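Side-chain contacts in adenine phosphoribosyltransferase, putative (Trypanosoma brucei brucei, PDB 5VN4), which probably catalyses the transfer of a phosphoribosyl group from 5-phospho-alpha-D-ribose 1-diphosphate to adenine, giving AMP and diphosphate in purine salvage: residues 41-44 with 49-52; 43-48 with 127-132; 85-90 with 160-165; 123-128 with 133-138. All coordinates share one frame; numbering follows the deposited sequence.

Interaction 1 of 4, residues 41-44 with 49-52; sequences AFSP and RFAE. With ADE (adenine), chain C.
Ser43 is the first residue of 41-44 to meet Phe50, with its hydroxyl oxygen doing most of the touching. In one of the two modelled conformers of Ser43, OG comes 3.3 Å from Phe50 CB, close to where the ring joins the backbone and oblique to the ring plane. OG donates a hydrogen bond to the carbonyl oxygen of His45, just beyond the segment.

Pro44 follows and covers one face of the Phe50 ring. Its CD sits 4.2 Å from the ring centroid, 16° off the normal, a CH-pi contact, while CG reaches the far end of the ring at 3.9 Å from CZ. The two side chains cross at about a right angle. Phe50 presents the ring this way because CG is anti to its backbone N (chi1 -178°).

The opposite face of Phe50 belongs to adenine, whose C2 lies 3.6 Å from CE1, offset toward the rim. The backbone on each side of Phe50 reads the base. Ala51 N donates to adenine N1 in a nearly straight bond, with an N-H...N angle of 169°. Adenine N6 in turn donates to Arg49 O at 3.2 Å. Glu52 OE1 stands in plane at the ring's edge and accepts from Ala116 N of the second subunit.

Phe50 is thus sandwiched between a proline and the base, with a buried ring held from both faces. The backbone bonds ask for an acceptor at N1 and a donor at N6, the pattern of adenine, while the ring supplies an apolar wall.

Interaction 2 of 4, residues 43-48 with 127-132; sequences SPHDVP and KEYAAE. With HSX (5-O-phosphono-alpha-D-ribofuranose), chain D; ADE (adenine), chain C; PPV (pyrophosphate), chain E.
The long flexible loop of a type I phosphoribosyltransferase, which closes over the active site, here meets the loop beside the adenine pocket, and His45 and Tyr129 make the junction. Their rings form a face-to-face stack, centroids 3.5 Å apart and planes 5° from parallel; His45 CD2 comes 3.3 Å from Tyr129 CZ. His45 CB extends the overlap as a CH-pi contact over the same Tyr129 ring.

Tyr129 CG lies between its backbone N and carbonyl carbon (chi1 50°), which sets the ring with one face to His45 and its hydroxyl edge to the pyrophosphate. The hydroxyl donates to pyrophosphate O11 at 2.5 Å, in the ring plane, and CE2 passes 3.5 Å from adenine N9.

At the other end, Val47 CG1 rests 3.5 Å from Glu128 CD and also packs on Tyr129 CB, while CG2 turns to the exocyclic N6 of adenine. Glu128 runs out extended, CG anti to the backbone N, carrying OE1 to the base, where it accepts from N6 at 3.1 Å. OE1 also lies 2.6 Å from adenine N7, too close for two bare acceptors, so a proton probably sits between them. Within the type I turn 127-130, Glu128 N holds O3X of the ribose 5-phosphate at 2.7 Å, and Lys127 NZ donates to both O1 and O4 of the sugar.

One short turn touches base, sugar, phosphate and pyrophosphate. The stack covers one face of the tyrosine from the side of 43-48, and the carboxylate of Glu128, flanked by Val47, meets the 6-amino group, where hypoxanthine and guanine carry an oxygen.

Interaction 3 of 4, residues 85-90 with 160-165; sequences LGFDSR and GGTMLA. With HSX (5-O-phosphono-alpha-D-ribofuranose), chain D; PPV (pyrophosphate), chain E; ADE (adenine), chain C.
Phe87 and Thr162 meet by apolar contact, with the threonine methyl laid over one face of the ring. Thr162 CG2 stands 3.8 Å from the ring centroid, 21° off the normal, in a CH-pi contact. With CG2 anti to its backbone N, the methyl faces Phe87 and OG1 turns to the phosphate. Met163 adds a Met-aromatic contact: its chain bends at chi2 (-64°), bringing SD to 3.7 Å from Phe87 CE2, oblique to the ring.

The hydrogen bonds go to ligands. Gly160, Gly161 and Thr162 end the family's PRPP-binding motif; Thr162 OG1 donates to O1X of the ribose 5-phosphate at 2.6 Å and Thr162 N donates to the same oxygen. Gly160 N, at the N-cap, takes O2X at 2.9 Å. On 85-90, Ser89 N, after a cis peptide, holds pyrophosphate O22 at 2.9 Å, and Arg90 NE holds O12 at 2.7 Å. Arg90 NH1 reaches adenine N3 at 2.9 Å; O12 and N3 both lie at the guanidinium edge, in its plane, while sugar O2 sits over one face. Asp155 forms a salt bridge with NH1.

Within the fold, strand 83-87 lies between 106-109 and 149-153, both parallel to it. Helix 161-172 packs its first turn on the strand's last residue, with Met163 also touching Leu152. The phosphate lies at the helix's N-terminal end, and the pyrophosphate loop follows the strand.

Interaction 4 of 4, residues 123-128 with 133-138; sequences EPYTKE and SEECMT. With HSX (5-O-phosphono-alpha-D-ribofuranose), chain D; ADE (adenine), chain C; PPV (pyrophosphate), chain E.
Pro124 and Cys136 bring the backbones closest, CA atoms 4.4 Å apart, where two limbs of one loop come together, their end-to-end directions 103° apart. A single direct backbone bond ties them: Tyr125 N donates to Glu135 O at 3.2 Å, in the carbonyl plane. Pro124 CA adds a CA-H...O contact to that oxygen. A water donates to Tyr125 O at 2.7 Å and to Glu135 O, and accepts from Ser133 N at 3.0 Å, spanning the gap.

Tyr125 carries most of the side-chain contact. Its chi1 of 61° folds the ring back against 133-138, so that Glu135 O lies over one face, offset toward the rim, and Met137 N sits in plane at the edge. Glu135 runs beside the ring, with CB 3.7 Å from Tyr125 OH. Met137 bends at chi2 (-65°), placing CE 3.8 Å from Tyr125 CE2 and SD obliquely to the ring, a Met-aromatic contact. Cys136 SG tucks against the proline, 3.9 Å from Pro124 CG.

Met137 also packs on Ala165 and Leu169 of helix 161-172, and the Tyr125 ring makes a cation-pi contact with Lys127. The carbonyl of Glu135 is gripped by an amide and a water, with a weaker CH donor besides, which ties 133-138 to 123-128 at this point. Tyr125 thus lies between the neck of the loop and the lysine, whose NZ is hydrogen-bonded to Thr162 as well as to the sugar.

In the fold
Interactions 1 to 3 line one bound set of adenine, ribose 5-phosphate and pyrophosphate; interaction 4 lies behind them, joined to the site through Lys127 and Glu128. Interactions 1 and 2 start from the same loop and meet where Phe50 CE1 lies 4.0 Å from His45 CD2; their centres are 9 Å apart. Interaction 2 reaches interaction 3 through Lys127 NZ and Thr162 OG1, 2.8 Å apart and probably hydrogen-bonded. Interaction 4 closes the neck of the loop whose tip serves interaction 2, and Met137 CG touches Ala165 CB of interaction 3 at 3.9 Å. Interactions 1 and 4 do not touch. The second subunit touches interactions 1, 2 and 3, and its Arg110 also binds the pyrophosphate.

Interaction 1 of 4, residues 41-44 with 49-52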
# COMPACT_ATOMS: atom_id res chain seq x y z
N ALA A 41 7.34 10.18 21.87
CA ALA A 41 8.75 9.81 21.94
C ALA A 41 9.11 8.67 20.99
O ALA A 41 10.28 8.52 20.63
CB ALA A 41 9.13 9.43 23.37
N PHE A 42 8.14 7.87 20.58
CA PHE A 42 8.43 6.73 19.71
C PHE A 42 7.57 6.73 18.46
O PHE A 42 7.30 5.67 17.89
CB PHE A 42 8.31 5.42 20.49
CG PHE A 42 9.38 5.27 21.53
CD1 PHE A 42 10.64 4.83 21.17
CD2 PHE A 42 9.14 5.61 22.85
CE1 PHE A 42 11.64 4.72 22.11
CE2 PHE A 42 10.14 5.50 23.81
CZ PHE A 42 11.40 5.05 23.43
N SER A 43 7.14 7.89 17.99
CA SER A 43 6.20 7.97 16.89
C SER A 43 6.66 9.00 15.87
O SER A 43 7.35 9.97 16.23
CB SER A 43 4.83 8.39 17.43
OG SER A 43 4.00 8.92 16.43
N PRO A 44 6.27 8.84 14.60
CA PRO A 44 6.58 9.85 13.59
C PRO A 44 5.70 11.09 13.67
O PRO A 44 6.00 12.08 12.99
CB PRO A 44 6.37 9.10 12.27
CG PRO A 44 5.32 8.07 12.60
CD PRO A 44 5.64 7.64 14.01
N ARG A 49 -1.51 9.09 21.01
CA ARG A 49 -1.45 7.64 20.83
C ARG A 49 -1.47 7.34 19.33
O ARG A 49 -2.51 7.45 18.68
CB ARG A 49 -2.58 6.94 21.58
CG ARG A 49 -2.57 7.28 23.07
CD ARG A 49 -3.38 6.35 23.98
NE ARG A 49 -3.08 6.68 25.38
CZ ARG A 49 -3.34 5.92 26.44
NH1 ARG A 49 -3.93 4.74 26.30
NH2 ARG A 49 -3.01 6.34 27.65
N PHE A 50 -0.31 6.99 18.79
CA PHE A 50 -0.16 6.71 17.37
C PHE A 50 -0.28 5.21 17.13
O PHE A 50 0.53 4.43 17.64
CB PHE A 50 1.18 7.21 16.85
CG PHE A 50 1.38 7.00 15.37
CD1 PHE A 50 0.92 7.93 14.45
CD2 PHE A 50 2.00 5.86 14.90
CE1 PHE A 50 1.09 7.73 13.09
CE2 PHE A 50 2.18 5.66 13.54
CZ PHE A 50 1.71 6.59 12.63
N ALA A 51 -1.26 4.82 16.32
CA ALA A 51 -1.57 3.41 16.08
C ALA A 51 -0.83 2.94 14.84
O ALA A 51 -1.26 3.18 13.70
CB ALA A 51 -3.08 3.23 15.95
N GLU A 52 0.28 2.24 15.05
CA GLU A 52 1.14 1.80 13.95
C GLU A 52 0.49 0.66 13.16
O GLU A 52 0.20 -0.41 13.71
CB GLU A 52 2.50 1.36 14.52
CG GLU A 52 3.41 0.62 13.55
CD GLU A 52 3.77 1.44 12.32
OE1 GLU A 52 4.13 2.63 12.48
OE2 GLU A 52 3.68 0.87 11.20
N9 ADE C . -3.42 8.90 11.31
C8 ADE C . -4.07 9.96 11.86
N7 ADE C . -4.15 9.90 13.17
C5 ADE C . -3.51 8.73 13.50
C6 ADE C . -3.25 8.09 14.74
N6 ADE C . -3.63 8.59 15.93
N1 ADE C . -2.57 6.93 14.71
C2 ADE C . -2.20 6.43 13.52
N3 ADE C . -2.37 6.94 12.30
C4 ADE C . -3.05 8.10 12.36

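Interaction 2 of 4, residues 43-48 with 127-132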
# COMPACT_ATOMS: atom_id res chain seq x y z
N SER A 43 7.14 7.89 17.99
CA SER A 43 6.20 7.97 16.89
C SER A 43 6.66 9.00 15.87
O SER A 43 7.35 9.97 16.23
CB SER A 43 4.83 8.39 17.43
OG SER A 43 4.00 8.92 16.43
N PRO A 44 6.27 8.84 14.60
CA PRO A 44 6.58 9.85 13.59
C PRO A 44 5.70 11.09 13.67
O PRO A 44 6.00 12.08 12.99
CB PRO A 44 6.37 9.10 12.27
CG PRO A 44 5.32 8.07 12.60
CD PRO A 44 5.64 7.64 14.01
N HIS A 45 4.64 11.09 14.49
CA HIS A 45 3.76 12.25 14.63
C HIS A 45 3.28 12.36 16.06
O HIS A 45 2.76 11.38 16.61
CB HIS A 45 2.54 12.09 13.72
CG HIS A 45 2.90 11.97 12.28
ND1 HIS A 45 3.42 13.02 11.55
CD2 HIS A 45 2.85 10.91 11.43
CE1 HIS A 45 3.66 12.62 10.32
NE2 HIS A 45 3.32 11.34 10.22
N ASP A 46 3.36 13.55 16.66
CA ASP A 46 3.22 13.60 18.13
C ASP A 46 1.77 13.70 18.64
O ASP A 46 1.44 14.45 19.57
CB ASP A 46 4.22 14.57 18.76
CG ASP A 46 3.63 15.90 19.17
OD1 ASP A 46 3.52 16.82 18.33
OD2 ASP A 46 3.28 16.03 20.36
N VAL A 47 0.89 12.87 18.10
CA VAL A 47 -0.46 12.72 18.63
C VAL A 47 -0.27 11.94 19.93
O VAL A 47 0.79 11.33 20.13
CB VAL A 47 -1.35 11.96 17.64
CG1 VAL A 47 -1.54 12.78 16.35
CG2 VAL A 47 -0.76 10.58 17.32
N PRO A 48 -1.23 11.95 20.86
CA PRO A 48 -1.01 11.20 22.11
C PRO A 48 -0.76 9.72 21.90
O PRO A 48 0.13 9.14 22.55
CB PRO A 48 -2.31 11.45 22.89
CG PRO A 48 -2.85 12.73 22.34
CD PRO A 48 -2.47 12.75 20.89
N LYS A 127 -4.93 16.62 8.22
CA LYS A 127 -5.00 15.37 8.98
C LYS A 127 -4.89 15.71 10.46
O LYS A 127 -4.55 16.84 10.83
CB LYS A 127 -3.86 14.41 8.59
CG LYS A 127 -3.79 13.99 7.12
CD LYS A 127 -2.54 13.15 6.89
CE LYS A 127 -2.50 12.49 5.51
NZ LYS A 127 -3.46 11.37 5.38
N GLU A 128 -5.13 14.71 11.32
CA GLU A 128 -4.98 14.92 12.76
C GLU A 128 -3.65 15.61 13.08
O GLU A 128 -3.58 16.49 13.95
CB GLU A 128 -5.08 13.59 13.52
CG GLU A 128 -5.08 13.76 15.05
CD GLU A 128 -5.00 12.46 15.84
OE1 GLU A 128 -4.87 11.37 15.25
OE2 GLU A 128 -5.05 12.52 17.09
N TYR A 129 -2.59 15.25 12.35
CA TYR A 129 -1.26 15.76 12.63
C TYR A 129 -0.69 16.62 11.50
O TYR A 129 0.52 16.88 11.49
CB TYR A 129 -0.31 14.62 12.97
CG TYR A 129 -0.29 13.45 12.02
CD1 TYR A 129 0.23 13.57 10.73
CD2 TYR A 129 -0.75 12.20 12.43
CE1 TYR A 129 0.27 12.47 9.87
CE2 TYR A 129 -0.70 11.11 11.59
CZ TYR A 129 -0.20 11.25 10.31
OH TYR A 129 -0.15 10.15 9.49
N ALA A 130 -1.52 17.09 10.58
CA ALA A 130 -1.02 17.87 9.45
C ALA A 130 -1.92 19.09 9.25
O ALA A 130 -3.11 18.94 8.97
CB ALA A 130 -0.95 17.04 8.17
N ALA A 131 -1.34 20.27 9.39
CA ALA A 131 -2.02 21.49 9.01
C ALA A 131 -2.06 21.61 7.48
O ALA A 131 -1.30 20.95 6.77
CB ALA A 131 -1.32 22.71 9.60
N GLU A 132 -2.97 22.44 6.99
CA GLU A 132 -3.10 22.64 5.56
C GLU A 132 -1.81 23.18 4.96
O GLU A 132 -1.15 24.06 5.54
CB GLU A 132 -4.26 23.61 5.28
CG GLU A 132 -4.53 23.82 3.80
CD GLU A 132 -5.76 24.68 3.54
OE1 GLU A 132 -6.61 24.83 4.44
OE2 GLU A 132 -5.87 25.20 2.41
C1 HSX D . -2.90 9.08 8.23
O4 HSX D . -3.87 10.13 8.37
C2 HSX D . -3.75 7.83 8.08
O2 HSX D . -3.05 6.78 7.42
C3 HSX D . -4.95 8.34 7.30
O3 HSX D . -4.63 8.48 5.90
C4 HSX D . -5.15 9.74 7.88
C5 HSX D . -6.19 9.77 9.00
O5 HSX D . -6.21 11.06 9.62
P' HSX D . -7.39 12.13 9.31
O1X HSX D . -7.16 12.72 7.93
O2X HSX D . -8.69 11.39 9.44
O3X HSX D . -7.19 13.15 10.42
O1 HSX D . -2.12 9.30 7.05
N9 ADE C . -3.42 8.90 11.31
C8 ADE C . -4.07 9.96 11.86
N7 ADE C . -4.15 9.90 13.17
C5 ADE C . -3.51 8.73 13.50
C6 ADE C . -3.25 8.09 14.74
N6 ADE C . -3.63 8.59 15.93
N1 ADE C . -2.57 6.93 14.71
C2 ADE C . -2.20 6.43 13.52
N3 ADE C . -2.37 6.94 12.30
C4 ADE C . -3.05 8.10 12.36
O11 PPV E . 0.20 10.76 7.08
P1 PPV E . 1.04 10.15 5.97
O21 PPV E . 2.51 10.45 6.08
O31 PPV E . 0.43 10.38 4.60
OPP PPV E . 0.87 8.57 6.24
P2 PPV E . 1.16 7.27 5.31
O12 PPV E . 1.62 6.36 6.43
O22 PPV E . -0.19 6.95 4.70
O32 PPV E . 2.24 7.57 4.31

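Interaction 3 of 4, residues 85-90 with 160-165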
# COMPACT_ATOMS: atom_id res chain seq x y z
N LEU A 85 -11.48 2.58 -3.82
CA LEU A 85 -10.50 3.66 -3.91
C LEU A 85 -9.79 3.72 -2.57
O LEU A 85 -10.46 3.88 -1.54
CB LEU A 85 -11.21 4.99 -4.16
CG LEU A 85 -11.59 5.35 -5.60
CD1 LEU A 85 -12.42 4.27 -6.27
CD2 LEU A 85 -12.34 6.68 -5.59
N GLY A 86 -8.47 3.59 -2.57
CA GLY A 86 -7.70 3.58 -1.33
C GLY A 86 -6.61 4.63 -1.31
O GLY A 86 -6.01 4.96 -2.34
N PHE A 87 -6.34 5.15 -0.10
CA PHE A 87 -5.40 6.26 0.07
C PHE A 87 -3.96 5.80 0.24
O PHE A 87 -3.66 4.91 1.05
CB PHE A 87 -5.78 7.09 1.29
CG PHE A 87 -7.06 7.83 1.15
CD1 PHE A 87 -7.09 9.11 0.59
CD2 PHE A 87 -8.24 7.27 1.60
CE1 PHE A 87 -8.28 9.80 0.49
CE2 PHE A 87 -9.44 7.97 1.49
CZ PHE A 87 -9.45 9.23 0.95
N ASP A 88 -3.07 6.44 -0.51
CA ASP A 88 -1.64 6.40 -0.27
C ASP A 88 -1.38 6.90 1.15
O ASP A 88 -1.91 7.94 1.53
CB ASP A 88 -1.06 7.40 -1.27
CG ASP A 88 0.39 7.18 -1.60
OD1 ASP A 88 1.05 6.31 -0.99
OD2 ASP A 88 0.85 7.92 -2.51
N SER A 89 -0.58 6.17 1.96
CA SER A 89 0.07 4.90 1.65
C SER A 89 -0.55 3.72 2.40
O SER A 89 -0.44 2.58 1.98
CB SER A 89 1.55 4.99 2.05
OG SER A 89 2.16 6.15 1.52
N ARG A 90 -1.17 3.99 3.54
CA ARG A 90 -1.63 2.89 4.38
C ARG A 90 -2.92 2.27 3.89
O ARG A 90 -3.13 1.07 4.08
CB ARG A 90 -1.69 3.34 5.84
CG ARG A 90 -0.28 3.57 6.42
CD ARG A 90 -0.32 3.88 7.89
NE ARG A 90 -0.15 5.30 8.17
CZ ARG A 90 -0.68 5.91 9.22
NH1 ARG A 90 -1.47 5.25 10.07
NH2 ARG A 90 -0.43 7.20 9.42
N GLY A 160 -11.03 13.04 9.78
CA GLY A 160 -11.79 12.95 8.56
C GLY A 160 -11.33 13.87 7.46
O GLY A 160 -11.98 13.91 6.39
N GLY A 161 -10.23 14.59 7.65
CA GLY A 161 -9.71 15.43 6.58
C GLY A 161 -9.27 14.63 5.37
O GLY A 161 -9.53 15.02 4.23
N THR A 162 -8.60 13.50 5.59
CA THR A 162 -8.19 12.69 4.45
C THR A 162 -9.41 12.16 3.70
O THR A 162 -9.48 12.24 2.47
CB THR A 162 -7.28 11.55 4.92
OG1 THR A 162 -6.15 12.10 5.61
CG2 THR A 162 -6.79 10.71 3.72
N MET A 163 -10.40 11.65 4.43
CA MET A 163 -11.61 11.16 3.78
C MET A 163 -12.30 12.27 2.98
O MET A 163 -12.82 12.01 1.90
CB MET A 163 -12.57 10.52 4.78
CG MET A 163 -12.26 9.06 5.08
SD MET A 163 -12.45 8.03 3.61
CE MET A 163 -11.55 6.57 4.20
N LEU A 164 -12.30 13.50 3.51
CA LEU A 164 -12.89 14.62 2.77
C LEU A 164 -12.23 14.79 1.41
O LEU A 164 -12.92 15.04 0.41
CB LEU A 164 -12.77 15.90 3.60
CG LEU A 164 -13.22 17.18 2.89
CD1 LEU A 164 -14.70 17.12 2.51
CD2 LEU A 164 -12.92 18.42 3.73
N ALA A 165 -10.91 14.68 1.35
CA ALA A 165 -10.22 14.78 0.07
C ALA A 165 -10.69 13.69 -0.89
O ALA A 165 -10.90 13.95 -2.08
CB ALA A 165 -8.71 14.70 0.29
C1 HSX D . -2.90 9.08 8.23
O4 HSX D . -3.87 10.13 8.37
C2 HSX D . -3.75 7.83 8.08
O2 HSX D . -3.05 6.78 7.42
C3 HSX D . -4.95 8.34 7.30
O3 HSX D . -4.63 8.48 5.90
C4 HSX D . -5.15 9.74 7.88
C5 HSX D . -6.19 9.77 9.00
O5 HSX D . -6.21 11.06 9.62
P' HSX D . -7.39 12.13 9.31
O1X HSX D . -7.16 12.72 7.93
O2X HSX D . -8.69 11.39 9.44
O3X HSX D . -7.19 13.15 10.42
O1 HSX D . -2.12 9.30 7.05
O11 PPV E . 0.20 10.76 7.08
P1 PPV E . 1.04 10.15 5.97
O21 PPV E . 2.51 10.45 6.08
O31 PPV E . 0.43 10.38 4.60
OPP PPV E . 0.87 8.57 6.24
P2 PPV E . 1.16 7.27 5.31
O12 PPV E . 1.62 6.36 6.43
O22 PPV E . -0.19 6.95 4.70
O32 PPV E . 2.24 7.57 4.31
N9 ADE C . -3.42 8.90 11.31
C8 ADE C . -4.07 9.96 11.86
N7 ADE C . -4.15 9.90 13.17
C5 ADE C . -3.51 8.73 13.50
C6 ADE C . -3.25 8.09 14.74
N6 ADE C . -3.63 8.59 15.93
N1 ADE C . -2.57 6.93 14.71
C2 ADE C . -2.20 6.43 13.52
N3 ADE C . -2.37 6.94 12.30
C4 ADE C . -3.05 8.10 12.36

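Interaction 4 of 4, residues 123-128 with 133-138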
# COMPACT_ATOMS: atom_id res chain seq x y z
N GLU A 123 -8.97 19.60 -3.02
CA GLU A 123 -8.50 20.74 -2.26
C GLU A 123 -7.38 20.31 -1.32
O GLU A 123 -7.27 19.13 -0.96
CB GLU A 123 -9.64 21.31 -1.43
CG GLU A 123 -10.76 21.90 -2.25
CD GLU A 123 -10.36 23.19 -2.93
OE1 GLU A 123 -9.54 23.94 -2.34
OE2 GLU A 123 -10.85 23.46 -4.04
N PRO A 124 -6.52 21.24 -0.89
CA PRO A 124 -5.48 20.87 0.08
C PRO A 124 -6.09 20.21 1.32
O PRO A 124 -7.11 20.66 1.85
CB PRO A 124 -4.82 22.21 0.42
CG PRO A 124 -5.05 23.05 -0.81
CD PRO A 124 -6.44 22.66 -1.27
N TYR A 125 -5.48 19.12 1.76
CA TYR A 125 -6.05 18.32 2.83
C TYR A 125 -5.46 18.71 4.19
O TYR A 125 -4.45 19.42 4.29
CB TYR A 125 -5.91 16.82 2.57
CG TYR A 125 -4.49 16.29 2.43
CD1 TYR A 125 -3.65 16.16 3.54
CD2 TYR A 125 -4.01 15.86 1.20
CE1 TYR A 125 -2.36 15.64 3.40
CE2 TYR A 125 -2.74 15.35 1.06
CZ TYR A 125 -1.91 15.25 2.16
OH TYR A 125 -0.64 14.73 2.01
N THR A 126 -6.12 18.24 5.24
CA THR A 126 -5.60 18.28 6.59
C THR A 126 -5.74 16.90 7.20
O THR A 126 -6.55 16.08 6.75
CB THR A 126 -6.32 19.34 7.45
OG1 THR A 126 -7.70 18.98 7.60
CG2 THR A 126 -6.22 20.72 6.81
N LYS A 127 -4.93 16.62 8.22
CA LYS A 127 -5.00 15.37 8.98
C LYS A 127 -4.89 15.71 10.46
O LYS A 127 -4.55 16.84 10.83
CB LYS A 127 -3.86 14.41 8.59
CG LYS A 127 -3.79 13.99 7.12
CD LYS A 127 -2.54 13.15 6.89
CE LYS A 127 -2.50 12.49 5.51
NZ LYS A 127 -3.46 11.37 5.38
N GLU A 128 -5.13 14.71 11.32
CA GLU A 128 -4.98 14.92 12.76
C GLU A 128 -3.65 15.61 13.08
O GLU A 128 -3.58 16.49 13.95
CB GLU A 128 -5.08 13.59 13.52
CG GLU A 128 -5.08 13.76 15.05
CD GLU A 128 -5.00 12.46 15.84
OE1 GLU A 128 -4.87 11.37 15.25
OE2 GLU A 128 -5.05 12.52 17.09
N SER A 133 -1.42 22.64 3.81
CA SER A 133 -0.30 23.15 3.03
C SER A 133 -0.67 23.10 1.55
O SER A 133 -1.84 23.27 1.20
CB SER A 133 0.98 22.35 3.32
OG SER A 133 0.84 20.99 2.95
N GLU A 134 0.31 22.86 0.68
CA GLU A 134 0.02 22.70 -0.74
C GLU A 134 -0.35 21.27 -1.11
O GLU A 134 -0.79 21.03 -2.23
CB GLU A 134 1.19 23.21 -1.59
CG GLU A 134 1.34 24.72 -1.55
CD GLU A 134 2.55 25.22 -2.32
OE1 GLU A 134 3.47 24.42 -2.59
OE2 GLU A 134 2.58 26.43 -2.66
N GLU A 135 -0.20 20.32 -0.18
CA GLU A 135 -0.44 18.92 -0.49
C GLU A 135 -1.92 18.64 -0.70
O GLU A 135 -2.76 19.00 0.13
CB GLU A 135 0.11 18.03 0.62
CG GLU A 135 1.61 18.15 0.86
CD GLU A 135 2.44 17.84 -0.38
OE1 GLU A 135 3.58 18.34 -0.46
OE2 GLU A 135 1.96 17.10 -1.26
N CYS A 136 -2.24 17.99 -1.82
CA CYS A 136 -3.59 17.54 -2.14
C CYS A 136 -3.53 16.06 -2.46
O CYS A 136 -2.46 15.49 -2.70
CB CYS A 136 -4.15 18.29 -3.37
SG CYS A 136 -4.12 20.09 -3.25
N MET A 137 -4.71 15.42 -2.48
CA MET A 137 -4.84 14.08 -3.02
C MET A 137 -5.26 14.15 -4.47
O MET A 137 -5.92 15.10 -4.90
CB MET A 137 -5.87 13.27 -2.23
CG MET A 137 -5.42 12.89 -0.83
SD MET A 137 -4.00 11.78 -0.85
CE MET A 137 -3.67 11.62 0.90
N THR A 138 -4.87 13.13 -5.24
CA THR A 138 -5.19 13.06 -6.66
C THR A 138 -5.67 11.67 -7.01
O THR A 138 -5.42 10.69 -6.30
CB THR A 138 -3.98 13.44 -7.54
OG1 THR A 138 -2.91 12.53 -7.28
CG2 THR A 138 -3.52 14.87 -7.27
C1 HSX D . -2.90 9.08 8.23
O4 HSX D . -3.87 10.13 8.37
C2 HSX D . -3.75 7.83 8.08
O2 HSX D . -3.05 6.78 7.42
C3 HSX D . -4.95 8.34 7.30
O3 HSX D . -4.63 8.48 5.90
C4 HSX D . -5.15 9.74 7.88
C5 HSX D . -6.19 9.77 9.00
O5 HSX D . -6.21 11.06 9.62
P' HSX D . -7.39 12.13 9.31
O1X HSX D . -7.16 12.72 7.93
O2X HSX D . -8.69 11.39 9.44
O3X HSX D . -7.19 13.15 10.42
O1 HSX D . -2.12 9.30 7.05
N9 ADE C . -3.42 8.90 11.31
C8 ADE C . -4.07 9.96 11.86
N7 ADE C . -4.15 9.90 13.17
C5 ADE C . -3.51 8.73 13.50
C6 ADE C . -3.25 8.09 14.74
N6 ADE C . -3.63 8.59 15.93
N1 ADE C . -2.57 6.93 14.71
C2 ADE C . -2.20 6.43 13.52
N3 ADE C . -2.37 6.94 12.30
C4 ADE C . -3.05 8.10 12.36
O11 PPV E . 0.20 10.76 7.08
P1 PPV E . 1.04 10.15 5.97
O21 PPV E . 2.51 10.45 6.08
O31 PPV E . 0.43 10.38 4.60
OPP PPV E . 0.87 8.57 6.24
P2 PPV E . 1.16 7.27 5.31
O12 PPV E . 1.62 6.36 6.43
O22 PPV E . -0.19 6.95 4.70
O32 PPV E . 2.24 7.57 4.31
O HOH W 1 -2.44 20.10 2.69